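Local coordinates for protein endo-beta-mannanase (Opitutaceae bacterium TAV5, PDB 7BOB) that probably hydrolyses beta-1,4-mannosidic linkages as an exo-acting family 5 glycoside hydrolase, and assembles as a homotrimer, at residues 173-176 and 177-181. Numbering follows the deposited sequence.
Sequences EWCR and RMTGA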
ATOM      1  N   GLU A 173     -10.689  24.226  -8.869  1.00 55.80           N
ATOM      2  CA  GLU A 173     -11.445  24.780  -9.982  1.00 52.39           C
ATOM      3  C   GLU A 173     -12.935  24.501  -9.829  1.00 57.29           C
ATOM      4  O   GLU A 173     -13.763  25.372 -10.113  1.00 59.28           O
ATOM      5  CB  GLU A 173     -10.911  24.224 -11.310  1.00 54.90           C
ATOM      6  CG  GLU A 173     -11.722  24.590 -12.559  1.00 53.65           C
ATOM      7  CD  GLU A 173     -11.754  26.104 -12.841  1.00 59.53           C
ATOM      8  OE1 GLU A 173     -10.970  26.867 -12.241  1.00 64.19           O
ATOM      9  OE2 GLU A 173     -12.569  26.542 -13.671  1.00 62.21           O
ATOM     10  N   TRP A 174     -13.297  23.293  -9.394  1.00 55.03           N
ATOM     11  CA  TRP A 174     -14.707  22.965  -9.211  1.00 51.87           C
ATOM     12  C   TRP A 174     -15.345  23.883  -8.185  1.00 56.87           C
ATOM     13  O   TRP A 174     -16.499  24.322  -8.349  1.00 56.01           O
ATOM     14  CB  TRP A 174     -14.838  21.515  -8.770  1.00 52.63           C
ATOM     15  CG  TRP A 174     -16.234  21.040  -8.590  1.00 53.14           C
ATOM     16  CD1 TRP A 174     -17.024  20.445  -9.536  1.00 50.23           C
ATOM     17  CD2 TRP A 174     -17.000  21.070  -7.383  1.00 50.67           C
ATOM     18  NE1 TRP A 174     -18.237  20.113  -8.990  1.00 51.94           N
ATOM     19  CE2 TRP A 174     -18.252  20.488  -7.671  1.00 51.13           C
ATOM     20  CE3 TRP A 174     -16.753  21.532  -6.088  1.00 50.10           C
ATOM     21  CZ2 TRP A 174     -19.256  20.361  -6.712  1.00 50.65           C
ATOM     22  CZ3 TRP A 174     -17.752  21.403  -5.134  1.00 48.43           C
ATOM     23  CH2 TRP A 174     -18.984  20.820  -5.448  1.00 52.72           C
ATOM     24  N   CYS A 175     -14.592  24.190  -7.124  1.00 55.03           N
ATOM     25  CA  CYS A 175     -15.087  25.052  -6.060  1.00 54.66           C
ATOM     26  C   CYS A 175     -15.296  26.472  -6.572  1.00 55.60           C
ATOM     27  O   CYS A 175     -16.317  27.099  -6.284  1.00 53.20           O
ATOM     28  CB  CYS A 175     -14.103  25.023  -4.883  1.00 51.79           C
ATOM     29  SG  CYS A 175     -14.543  26.041  -3.464  1.00 51.15           S
ATOM     30  N   ARG A 176     -14.335  26.980  -7.353  1.00 57.47           N
ATOM     31  CA  ARG A 176     -14.503  28.267  -8.019  1.00 58.53           C
ATOM     32  C   ARG A 176     -15.745  28.270  -8.895  1.00 55.82           C
ATOM     33  O   ARG A 176     -16.534  29.222  -8.863  1.00 56.79           O
ATOM     34  CB  ARG A 176     -13.267  28.601  -8.866  1.00 61.25           C
ATOM     35  CG  ARG A 176     -13.169  30.076  -9.306  1.00 61.10           C
ATOM     36  CD  ARG A 176     -12.134  30.285 -10.424  1.00 59.34           C
ATOM     37  NE  ARG A 176     -12.421  29.462 -11.593  1.00 57.61           N
ATOM     38  CZ  ARG A 176     -13.235  29.832 -12.586  1.00 62.96           C
ATOM     39  NH1 ARG A 176     -13.833  31.022 -12.554  1.00 60.34           N
ATOM     40  NH2 ARG A 176     -13.457  29.015 -13.608  1.00 53.71           N
ATOM     41  N   ARG A 177     -15.946  27.201  -9.668  1.00 55.65           N
ATOM     42  CA  ARG A 177     -17.072  27.172 -10.596  1.00 55.63           C
ATOM     43  C   ARG A 177     -18.403  27.089  -9.862  1.00 52.48           C
ATOM     44  O   ARG A 177     -19.370  27.749 -10.254  1.00 55.35           O
ATOM     45  CB  ARG A 177     -16.931  26.005 -11.562  1.00 53.48           C
ATOM     46  CG  ARG A 177     -15.838  26.194 -12.610  1.00 59.45           C
ATOM     47  CD  ARG A 177     -16.247  27.180 -13.691  1.00 58.29           C
ATOM     48  NE  ARG A 177     -17.603  26.939 -14.175  1.00 64.19           N
ATOM     49  CZ  ARG A 177     -17.910  26.171 -15.218  1.00 62.65           C
ATOM     50  NH1 ARG A 177     -16.963  25.561 -15.910  1.00 61.84           N
ATOM     51  NH2 ARG A 177     -19.174  26.023 -15.581  1.00 66.90           N
ATOM     52  N   MET A 178     -18.484  26.280  -8.804  1.00 51.52           N
ATOM     53  CA  MET A 178     -19.761  26.113  -8.124  1.00 52.33           C
ATOM     54  C   MET A 178     -20.101  27.328  -7.267  1.00 54.58           C
ATOM     55  O   MET A 178     -21.266  27.713  -7.177  1.00 50.92           O
ATOM     56  CB  MET A 178     -19.758  24.852  -7.266  1.00 54.41           C
ATOM     57  CG  MET A 178     -19.549  23.572  -8.034  1.00 52.30           C
ATOM     58  SD  MET A 178     -20.625  23.454  -9.481  1.00 52.66           S
ATOM     59  CE  MET A 178     -19.431  23.312 -10.798  1.00 52.92           C
ATOM     60  N   THR A 179     -19.108  27.945  -6.625  1.00 57.78           N
ATOM     61  CA  THR A 179     -19.379  29.206  -5.946  1.00 55.95           C
ATOM     62  C   THR A 179     -19.732  30.294  -6.954  1.00 54.34           C
ATOM     63  O   THR A 179     -20.645  31.089  -6.721  1.00 55.20           O
ATOM     64  CB  THR A 179     -18.179  29.641  -5.102  1.00 55.14           C
ATOM     65  OG1 THR A 179     -17.017  29.755  -5.942  1.00 54.48           O
ATOM     66  CG2 THR A 179     -17.926  28.657  -3.960  1.00 52.61           C
ATOM     67  N   GLY A 180     -19.012  30.349  -8.075  1.00 55.89           N
ATOM     68  CA  GLY A 180     -19.302  31.359  -9.077  1.00 57.02           C
ATOM     69  C   GLY A 180     -20.711  31.243  -9.626  1.00 57.51           C
ATOM     70  O   GLY A 180     -21.368  32.256  -9.892  1.00 56.40           O
ATOM     71  N   ALA A 181     -21.190  30.006  -9.798  1.00 57.24           N
ATOM     72  CA  ALA A 181     -22.558  29.782 -10.264  1.00 57.42           C
ATOM     73  C   ALA A 181     -23.571  30.291  -9.252  1.00 60.31           C
ATOM     74  O   ALA A 181     -24.602  30.868  -9.623  1.00 60.26           O
ATOM     75  CB  ALA A 181     -22.786  28.294 -10.528  1.00 54.80           C
TER
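Residues 173-176 run on into 177-181 as one alpha-helix, joined by successive i to i+4 hydrogen bonds: Arg177 N to Glu173 O, Met178 N to Trp174 O at 2.8 Å, Thr179 N to Cys175 O and Gly180 N to Arg176 O. Met178 lays CG over the centre of the Trp174 indole, 3.5 Å from the centroid of its six-membered ring, a CH-pi contact, while SD stands above the five-membered ring, 4.5 Å from that centroid, a Met-aromatic contact. Trp174 CG is anti to the backbone N (chi1 -178°), which carries the ring beneath the methionine; Phe100 and Phe121 meet it edge-to-face. On a more exposed flank, Arg176 grips Glu173 side-on in a salt bridge with two nearly straight hydrogen bonds: NE meets OE1 at 3.0 Å from above the carboxylate plane, and NH2 meets OE2 at 2.6 Å on its syn side. With an alanine in place of Glu173, the Arg176 guanidinium is likely to lose its anionic mate and be freer to swing. Arg177 CG lies 3.5 Å from Glu173 OE2, but its guanidinium forms a salt bridge with Glu128. Thr179 OG1 lies 2.8 Å from Cys175 O and 3.0 Å from Arg176 O, its one proton within reach of either. Trp174 and Met178 rest on Leu153 of strand 151-154, while Arg177, Met178 and Ala181 face helix 124-141, as expected of an outer helix in the family 5 (beta/alpha)8 barrel.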